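Local coordinates for protein amphiphysin (PDB 1URU) that probably binds curved membranes through its dimeric, coiled-coil BAR domain and senses their curvature in endocytosis, at residues 140-145 with 180-185; 132-137 with 187-192; 107-112 with 213-218. One frame throughout, in Å; residues are numbered along the deposited sequence.

Interaction 1 (140-145 with 180-185); sequences RKLIDY and RTYEIL
This is an apolar helix-to-helix contact, partly open to solvent, on the arm of the domain where helix 92-156 runs against helix 172-239, about 30 Å from the centre of the chain. Segments 140-145 and 180-185 lie roughly antiparallel, their directions 147° apart, and approach to 9.2 Å between axes. Tyr182 carries the contact. With CG anti to the backbone N (chi1 168°), its side chain leaves the backbone toward the other helix, and the residue is buried, Arg138 also lying against it. Leu142 takes the same first torsion and lies alongside the tyrosine, pointing the same way, so that its CD1 methyl sits over one face of the Tyr182 ring. This is a CH-pi contact, offset toward the rim, with CD1 4.1 Å from the ring centroid. Nearer the root of the leucine, Leu142 CB approaches Tyr182 CE1 to 3.7 Å. Leucine suits this place: its two methyls spread along the tyrosine, CD1 over the face and CD2 near the hydroxyl, with no polar group to satisfy.

In the elongated antiparallel coiled coil of a BAR domain, side chains such as these fill the seam between long helices. Here helix 92-156 adds a second ring: Tyr145 runs roughly perpendicular to Tyr182, the two CD2 atoms 3.9 Å apart and the ring planes inclined by 36°, an oblique pairing. Tyr145 also reaches Ala178 and Arg179 farther back along helix 172-239.

Lys141 packs at the margin, its chain bent at chi2, chi3 and chi4. Its aliphatic part does the touching: Lys141 CD meets the methyl CG2 of Thr181 at 3.6 Å, while Lys141 CG lies 4.2 Å from Leu185 CD1. A lysine fits here because its methylenes can cover apolar neighbours on a partly exposed surface.

Interaction 2 (132-137 with 187-192); sequences KKKVEK and TELHDE
The polar part is a salt-bridge network centred on Lys134 of segment 132-137, on helix 92-156. CG anti to the backbone N and an extended chain carry NZ across to segment 187-192 of helix 172-239. There NZ meets two carboxylates one helical turn apart. Glu188 OE1 accepts at 3.0 Å through its anti lone pair, and Glu192 OE1 accepts from Lys134 NZ at 3.1 Å through its syn lone pair, with a weak further bond to Glu192 OE2. Both glutamate chains are extended beyond CG and come in broadside to the lysine. A long, flexible lysine suits the 10.7 Å gap between the axes, and its two acidic neighbours would probably favour its charged form.

The apolar contacts run beneath this network. The lysine methylenes pack on Leu189, with Lys134 CD 3.5 Å from Leu189 CD1, and Val135 CG2 looks more loosely onto Leu189 CG. Buried Leu189 touches Phe39 and buried Val135 touches Leu43, so helix 35-84 covers this side.

A salt-bridge network at the margin of an apolar seam is familiar from coiled coils, here in the three-helix bundle of the BAR domain.

Interaction 3 (107-112 with 213-218); sequences ADFAHK and ATEQVF
Two phenylalanine rings lie face to face across the seam between segments 107-112 and 213-218 of helices 92-156 and 172-239, which run antiparallel at 175°. Phe109 and Phe218 both hold CG anti to the backbone N, and their rings form an offset stack with centroids 4.0 Å apart and planes only 9° from parallel. The overlap continues to the roots of the side chains, where Phe109 CD1 lies 3.5 Å from Phe218 CB. Flat aromatic groups suit this buried place because they fill the space between helices with broad, matching faces.

Glu215 approaches the Phe109 ring at its edge. It leaves the backbone pointing away from helix 92-156, but the chain bends at chi2 (-90°) and brings OE1 to 3.2 Å from Phe109 CZ, where the partly positive ring hydrogens would probably favour a carboxylate; OE2 makes a weak hydrogen bond to Tyr63 OH of helix 35-84. An alanine here removes the ring that Phe218 stacks on and Glu215 abuts, and would probably loosen the packing between these helices.

Lys112 and Thr214 run antiparallel alongside one another, with Lys112 CB 3.4 Å from Thr214 CG2. The threonine suits both demands: its methyl faces the lysine chain while OG1 hydrogen-bonds to Thr210 O, one turn back. A water links Lys112 NZ to Thr214 O, donating to that carbonyl at 2.6 Å.

Glu215 also packs on Tyr226 of the second subunit, which places this aromatic core beside the dimer interface, as expected of a BAR domain, whose antiparallel helical bundles associate through their coiled-coil bodies.

All three contacts join the same two elements, helices 92-156 and 172-239, at different levels of one long seam. Interactions 1 and 2 are neighbours on the arm, their centres 11 Å apart, and Leu185 of the first packs on Lys134 and Lys137 of the second. Both are partly buried, but interaction 1 is apolar across its segments whereas interaction 2 relies on charges at its margin. Interaction 3 lies on the opposite side of the chain's centre, about 48 Å from interaction 1 between centres. It is the most buried, with stacked aromatics beside the second subunit, while no other subunit touches interactions 1 and 2.

Interaction 1 (140-145 with 180-185)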
# COMPACT_ATOMS: atom_id res chain seq x y z
N ARG A 140 10.57 -36.09 -26.22
CA ARG A 140 9.82 -37.34 -26.30
C ARG A 140 10.06 -38.02 -27.66
O ARG A 140 10.47 -39.18 -27.73
CB ARG A 140 8.34 -37.01 -26.08
CG ARG A 140 7.36 -38.17 -26.03
CD ARG A 140 5.93 -37.69 -25.74
NE ARG A 140 5.93 -36.68 -24.67
CZ ARG A 140 5.38 -35.45 -24.74
NH1 ARG A 140 4.75 -35.03 -25.85
NH2 ARG A 140 5.46 -34.63 -23.69
N LYS A 141 9.85 -37.27 -28.74
CA LYS A 141 10.10 -37.72 -30.11
C LYS A 141 11.55 -38.23 -30.32
O LYS A 141 11.79 -39.04 -31.23
CB LYS A 141 9.80 -36.60 -31.12
CG LYS A 141 8.40 -35.94 -31.02
CD LYS A 141 7.38 -36.48 -32.03
CE LYS A 141 6.10 -37.02 -31.36
NZ LYS A 141 5.64 -38.31 -31.98
N LEU A 142 12.49 -37.75 -29.51
CA LEU A 142 13.89 -38.16 -29.59
C LEU A 142 14.09 -39.56 -29.00
O LEU A 142 14.66 -40.41 -29.66
CB LEU A 142 14.82 -37.14 -28.91
CG LEU A 142 16.33 -37.42 -28.80
CD1 LEU A 142 16.95 -37.75 -30.13
CD2 LEU A 142 17.10 -36.26 -28.19
N ILE A 143 13.61 -39.83 -27.78
CA ILE A 143 13.75 -41.19 -27.20
C ILE A 143 12.91 -42.28 -27.91
O ILE A 143 13.13 -43.47 -27.70
CB ILE A 143 13.46 -41.24 -25.67
CG1 ILE A 143 11.93 -41.25 -25.43
CG2 ILE A 143 14.25 -40.14 -24.92
CD1 ILE A 143 11.49 -40.96 -24.02
N ASP A 144 11.92 -41.87 -28.71
CA ASP A 144 11.13 -42.78 -29.53
C ASP A 144 11.94 -43.15 -30.77
O ASP A 144 11.94 -44.30 -31.21
CB ASP A 144 9.79 -42.13 -29.90
CG ASP A 144 8.86 -43.05 -30.71
OD1 ASP A 144 8.34 -42.59 -31.76
OD2 ASP A 144 8.56 -44.23 -30.37
N TYR A 145 12.65 -42.16 -31.32
CA TYR A 145 13.44 -42.30 -32.55
C TYR A 145 14.69 -43.12 -32.30
O TYR A 145 14.99 -44.00 -33.09
CB TYR A 145 13.77 -40.92 -33.12
CG TYR A 145 14.93 -40.79 -34.10
CD1 TYR A 145 15.19 -41.76 -35.08
CD2 TYR A 145 15.75 -39.66 -34.08
CE1 TYR A 145 16.26 -41.60 -35.98
CE2 TYR A 145 16.81 -39.49 -34.97
CZ TYR A 145 17.07 -40.46 -35.92
OH TYR A 145 18.12 -40.27 -36.80
N ARG A 180 11.89 -37.97 -39.45
CA ARG A 180 11.34 -36.79 -40.12
C ARG A 180 10.67 -35.90 -39.06
O ARG A 180 10.89 -34.69 -39.02
CB ARG A 180 10.33 -37.19 -41.21
CG ARG A 180 9.65 -36.02 -42.00
CD ARG A 180 10.28 -35.73 -43.41
NE ARG A 180 10.20 -34.31 -43.84
CZ ARG A 180 10.82 -33.81 -44.93
NH1 ARG A 180 11.57 -34.59 -45.70
NH2 ARG A 180 10.70 -32.52 -45.24
N THR A 181 9.90 -36.53 -38.19
CA THR A 181 9.10 -35.85 -37.17
C THR A 181 9.98 -35.19 -36.10
O THR A 181 9.67 -34.09 -35.63
CB THR A 181 8.05 -36.86 -36.56
OG1 THR A 181 6.86 -36.17 -36.16
CG2 THR A 181 8.53 -37.52 -35.27
N TYR A 182 11.06 -35.85 -35.71
CA TYR A 182 12.01 -35.28 -34.75
C TYR A 182 12.83 -34.13 -35.36
O TYR A 182 13.02 -33.10 -34.72
CB TYR A 182 12.97 -36.36 -34.24
CG TYR A 182 14.13 -35.76 -33.50
CD1 TYR A 182 13.93 -35.13 -32.28
CD2 TYR A 182 15.42 -35.77 -34.02
CE1 TYR A 182 14.98 -34.56 -31.60
CE2 TYR A 182 16.47 -35.19 -33.34
CZ TYR A 182 16.24 -34.59 -32.14
OH TYR A 182 17.25 -34.00 -31.43
N GLU A 183 13.32 -34.35 -36.59
CA GLU A 183 14.12 -33.38 -37.36
C GLU A 183 13.42 -32.03 -37.38
O GLU A 183 14.02 -31.03 -37.01
CB GLU A 183 14.35 -33.85 -38.82
CG GLU A 183 15.59 -34.71 -39.12
CD GLU A 183 15.65 -35.18 -40.59
OE1 GLU A 183 14.82 -34.68 -41.40
OE2 GLU A 183 16.52 -36.04 -40.95
N ILE A 184 12.17 -31.99 -37.80
CA ILE A 184 11.47 -30.70 -37.94
C ILE A 184 11.36 -30.00 -36.59
O ILE A 184 11.59 -28.80 -36.51
CB ILE A 184 10.08 -30.82 -38.66
CG1 ILE A 184 9.45 -29.44 -38.87
CG2 ILE A 184 9.09 -31.65 -37.85
CD1 ILE A 184 10.34 -28.36 -39.62
N LEU A 185 11.04 -30.75 -35.54
CA LEU A 185 10.88 -30.19 -34.19
C LEU A 185 12.21 -29.67 -33.64
O LEU A 185 12.28 -28.52 -33.24
CB LEU A 185 10.34 -31.25 -33.23
CG LEU A 185 8.91 -31.17 -32.69
CD1 LEU A 185 8.88 -31.78 -31.30
CD2 LEU A 185 8.34 -29.75 -32.65

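Interaction 2 (132-137 with 187-192)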
# COMPACT_ATOMS: atom_id res chain seq x y z
N LYS A 132 7.52 -24.80 -23.36
CA LYS A 132 7.94 -25.95 -22.55
C LYS A 132 7.24 -27.20 -23.07
O LYS A 132 7.84 -28.25 -23.21
CB LYS A 132 7.62 -25.70 -21.06
CG LYS A 132 8.08 -26.77 -20.07
CD LYS A 132 8.02 -26.27 -18.62
CE LYS A 132 8.77 -27.20 -17.63
NZ LYS A 132 8.56 -26.84 -16.19
N LYS A 133 5.97 -27.08 -23.41
CA LYS A 133 5.24 -28.19 -23.99
C LYS A 133 5.89 -28.66 -25.29
O LYS A 133 6.01 -29.87 -25.53
CB LYS A 133 3.78 -27.80 -24.24
CG LYS A 133 2.85 -29.00 -24.34
CD LYS A 133 1.36 -28.61 -24.41
CE LYS A 133 0.52 -29.73 -25.08
NZ LYS A 133 -0.93 -29.67 -24.70
N LYS A 134 6.31 -27.71 -26.13
CA LYS A 134 6.99 -28.06 -27.36
C LYS A 134 8.34 -28.72 -27.11
O LYS A 134 8.73 -29.63 -27.83
CB LYS A 134 7.18 -26.85 -28.24
CG LYS A 134 7.50 -27.19 -29.66
CD LYS A 134 7.54 -25.93 -30.49
CE LYS A 134 7.85 -26.20 -31.94
NZ LYS A 134 7.23 -25.15 -32.78
N VAL A 135 9.07 -28.28 -26.10
CA VAL A 135 10.35 -28.89 -25.80
C VAL A 135 10.21 -30.32 -25.32
O VAL A 135 10.99 -31.18 -25.71
CB VAL A 135 11.10 -28.10 -24.76
CG1 VAL A 135 12.26 -28.92 -24.21
CG2 VAL A 135 11.60 -26.79 -25.36
N GLU A 136 9.22 -30.57 -24.46
CA GLU A 136 8.92 -31.91 -23.95
C GLU A 136 8.42 -32.81 -25.09
O GLU A 136 8.57 -34.02 -25.03
CB GLU A 136 7.90 -31.84 -22.79
CG GLU A 136 8.52 -31.37 -21.48
CD GLU A 136 7.54 -30.80 -20.44
OE1 GLU A 136 6.64 -30.01 -20.79
OE2 GLU A 136 7.71 -31.10 -19.24
N LYS A 137 7.83 -32.22 -26.12
CA LYS A 137 7.51 -32.98 -27.33
C LYS A 137 8.76 -33.34 -28.13
O LYS A 137 8.83 -34.40 -28.69
CB LYS A 137 6.54 -32.21 -28.23
CG LYS A 137 5.83 -33.10 -29.23
CD LYS A 137 4.88 -32.29 -30.13
CE LYS A 137 4.89 -32.80 -31.59
NZ LYS A 137 4.64 -31.70 -32.58
N THR A 187 14.84 -28.79 -35.18
CA THR A 187 15.30 -27.67 -36.00
C THR A 187 14.56 -26.39 -35.62
O THR A 187 15.17 -25.31 -35.51
CB THR A 187 15.14 -27.99 -37.50
OG1 THR A 187 16.25 -28.80 -37.93
CG2 THR A 187 15.26 -26.75 -38.37
N GLU A 188 13.25 -26.52 -35.44
CA GLU A 188 12.40 -25.41 -35.05
C GLU A 188 12.81 -24.87 -33.68
O GLU A 188 12.81 -23.66 -33.46
CB GLU A 188 10.94 -25.83 -35.02
CG GLU A 188 10.23 -25.69 -36.36
CD GLU A 188 8.85 -26.32 -36.37
OE1 GLU A 188 8.23 -26.43 -35.28
OE2 GLU A 188 8.37 -26.71 -37.46
N LEU A 189 13.15 -25.76 -32.76
CA LEU A 189 13.54 -25.34 -31.43
C LEU A 189 14.95 -24.70 -31.39
O LEU A 189 15.23 -23.82 -30.55
CB LEU A 189 13.45 -26.53 -30.45
CG LEU A 189 12.12 -26.76 -29.68
CD1 LEU A 189 11.02 -25.72 -29.94
CD2 LEU A 189 11.59 -28.14 -29.92
N HIS A 190 15.81 -25.12 -32.31
CA HIS A 190 17.15 -24.56 -32.38
C HIS A 190 17.13 -23.09 -32.81
O HIS A 190 18.03 -22.35 -32.46
CB HIS A 190 18.04 -25.40 -33.30
CG HIS A 190 18.86 -26.39 -32.57
ND1 HIS A 190 19.90 -26.01 -31.75
CD2 HIS A 190 18.78 -27.74 -32.48
CE1 HIS A 190 20.43 -27.09 -31.21
NE2 HIS A 190 19.76 -28.15 -31.62
N ASP A 191 16.10 -22.69 -33.55
CA ASP A 191 15.85 -21.29 -33.89
C ASP A 191 14.90 -20.62 -32.90
O ASP A 191 15.10 -19.46 -32.52
CB ASP A 191 15.20 -21.18 -35.27
CG ASP A 191 16.12 -21.62 -36.42
OD1 ASP A 191 17.37 -21.72 -36.26
OD2 ASP A 191 15.65 -21.87 -37.55
N GLU A 192 13.84 -21.31 -32.50
CA GLU A 192 12.78 -20.66 -31.75
C GLU A 192 13.24 -20.28 -30.33
O GLU A 192 12.88 -19.22 -29.84
CB GLU A 192 11.50 -21.51 -31.71
CG GLU A 192 10.61 -21.32 -32.93
CD GLU A 192 9.47 -22.33 -32.99
OE1 GLU A 192 8.87 -22.64 -31.94
OE2 GLU A 192 9.17 -22.81 -34.10

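Interaction 3 (107-112 with 213-218)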
# COMPACT_ATOMS: atom_id res chain seq x y z
N ALA A 107 -6.22 6.45 -8.99
CA ALA A 107 -6.93 5.58 -9.92
C ALA A 107 -6.27 5.43 -11.31
O ALA A 107 -6.37 4.35 -11.89
CB ALA A 107 -8.35 6.01 -10.06
N ASP A 108 -5.62 6.48 -11.86
CA ASP A 108 -4.83 6.32 -13.09
C ASP A 108 -3.76 5.27 -12.77
O ASP A 108 -3.68 4.24 -13.44
CB ASP A 108 -4.11 7.60 -13.60
CG ASP A 108 -5.00 8.84 -13.61
OD1 ASP A 108 -6.23 8.67 -13.66
OD2 ASP A 108 -4.54 10.03 -13.57
N PHE A 109 -2.97 5.57 -11.73
CA PHE A 109 -1.87 4.73 -11.26
C PHE A 109 -2.30 3.27 -11.24
O PHE A 109 -1.69 2.46 -11.91
CB PHE A 109 -1.41 5.22 -9.87
CG PHE A 109 -0.21 4.49 -9.32
CD1 PHE A 109 0.97 4.38 -10.05
CD2 PHE A 109 -0.24 3.93 -8.04
CE1 PHE A 109 2.08 3.70 -9.53
CE2 PHE A 109 0.85 3.26 -7.51
CZ PHE A 109 2.01 3.14 -8.25
N ALA A 110 -3.37 2.95 -10.53
CA ALA A 110 -3.80 1.55 -10.39
C ALA A 110 -4.36 0.94 -11.69
O ALA A 110 -4.31 -0.27 -11.87
CB ALA A 110 -4.82 1.40 -9.25
N HIS A 111 -4.90 1.79 -12.57
CA HIS A 111 -5.42 1.36 -13.88
C HIS A 111 -4.22 1.03 -14.75
O HIS A 111 -4.12 -0.08 -15.30
CB HIS A 111 -6.33 2.47 -14.50
CG HIS A 111 -6.62 2.32 -15.98
ND1 HIS A 111 -7.59 1.46 -16.48
CD2 HIS A 111 -6.12 2.97 -17.05
CE1 HIS A 111 -7.64 1.57 -17.80
NE2 HIS A 111 -6.76 2.48 -18.17
N LYS A 112 -3.31 1.99 -14.84
CA LYS A 112 -2.12 1.85 -15.64
C LYS A 112 -1.30 0.62 -15.20
O LYS A 112 -0.71 -0.04 -16.05
CB LYS A 112 -1.28 3.12 -15.58
CG LYS A 112 -1.90 4.37 -16.21
CD LYS A 112 -0.89 5.51 -16.15
CE LYS A 112 -1.40 6.88 -16.64
NZ LYS A 112 -0.85 8.02 -15.77
N ALA A 213 7.46 5.05 -15.79
CA ALA A 213 6.76 6.27 -16.19
C ALA A 213 5.44 6.42 -15.44
O ALA A 213 4.99 7.54 -15.15
CB ALA A 213 6.49 6.21 -17.69
N THR A 214 4.79 5.29 -15.17
CA THR A 214 3.51 5.28 -14.49
C THR A 214 3.75 5.73 -13.08
O THR A 214 3.01 6.58 -12.55
CB THR A 214 2.94 3.85 -14.52
OG1 THR A 214 2.72 3.46 -15.88
CG2 THR A 214 1.57 3.76 -13.87
N GLU A 215 4.81 5.16 -12.49
CA GLU A 215 5.26 5.50 -11.16
C GLU A 215 5.65 6.98 -11.11
O GLU A 215 5.20 7.71 -10.25
CB GLU A 215 6.45 4.64 -10.75
CG GLU A 215 6.15 3.15 -10.64
CD GLU A 215 5.69 2.71 -9.26
OE1 GLU A 215 5.18 3.52 -8.48
OE2 GLU A 215 5.83 1.52 -8.96
N GLN A 216 6.46 7.42 -12.06
CA GLN A 216 6.95 8.79 -12.08
C GLN A 216 5.80 9.78 -12.07
O GLN A 216 5.76 10.70 -11.26
CB GLN A 216 7.86 9.03 -13.31
CG GLN A 216 7.74 10.40 -14.03
CD GLN A 216 8.22 11.56 -13.20
OE1 GLN A 216 9.28 11.49 -12.58
NE2 GLN A 216 7.44 12.63 -13.17
N VAL A 217 4.85 9.58 -12.98
CA VAL A 217 3.75 10.51 -13.15
C VAL A 217 2.92 10.56 -11.87
O VAL A 217 2.66 11.64 -11.36
CB VAL A 217 2.91 10.17 -14.40
CG1 VAL A 217 1.47 10.63 -14.27
CG2 VAL A 217 3.55 10.77 -15.65
N PHE A 218 2.54 9.39 -11.34
CA PHE A 218 1.76 9.28 -10.09
C PHE A 218 2.43 9.98 -8.91
O PHE A 218 1.79 10.71 -8.16
CB PHE A 218 1.55 7.81 -9.73
CG PHE A 218 1.13 7.59 -8.32
CD1 PHE A 218 -0.16 7.89 -7.91
CD2 PHE A 218 2.02 7.06 -7.39
CE1 PHE A 218 -0.57 7.67 -6.60
CE2 PHE A 218 1.62 6.83 -6.07
CZ PHE A 218 0.33 7.14 -5.68
O HOH W 1 0.43 6.94 -13.01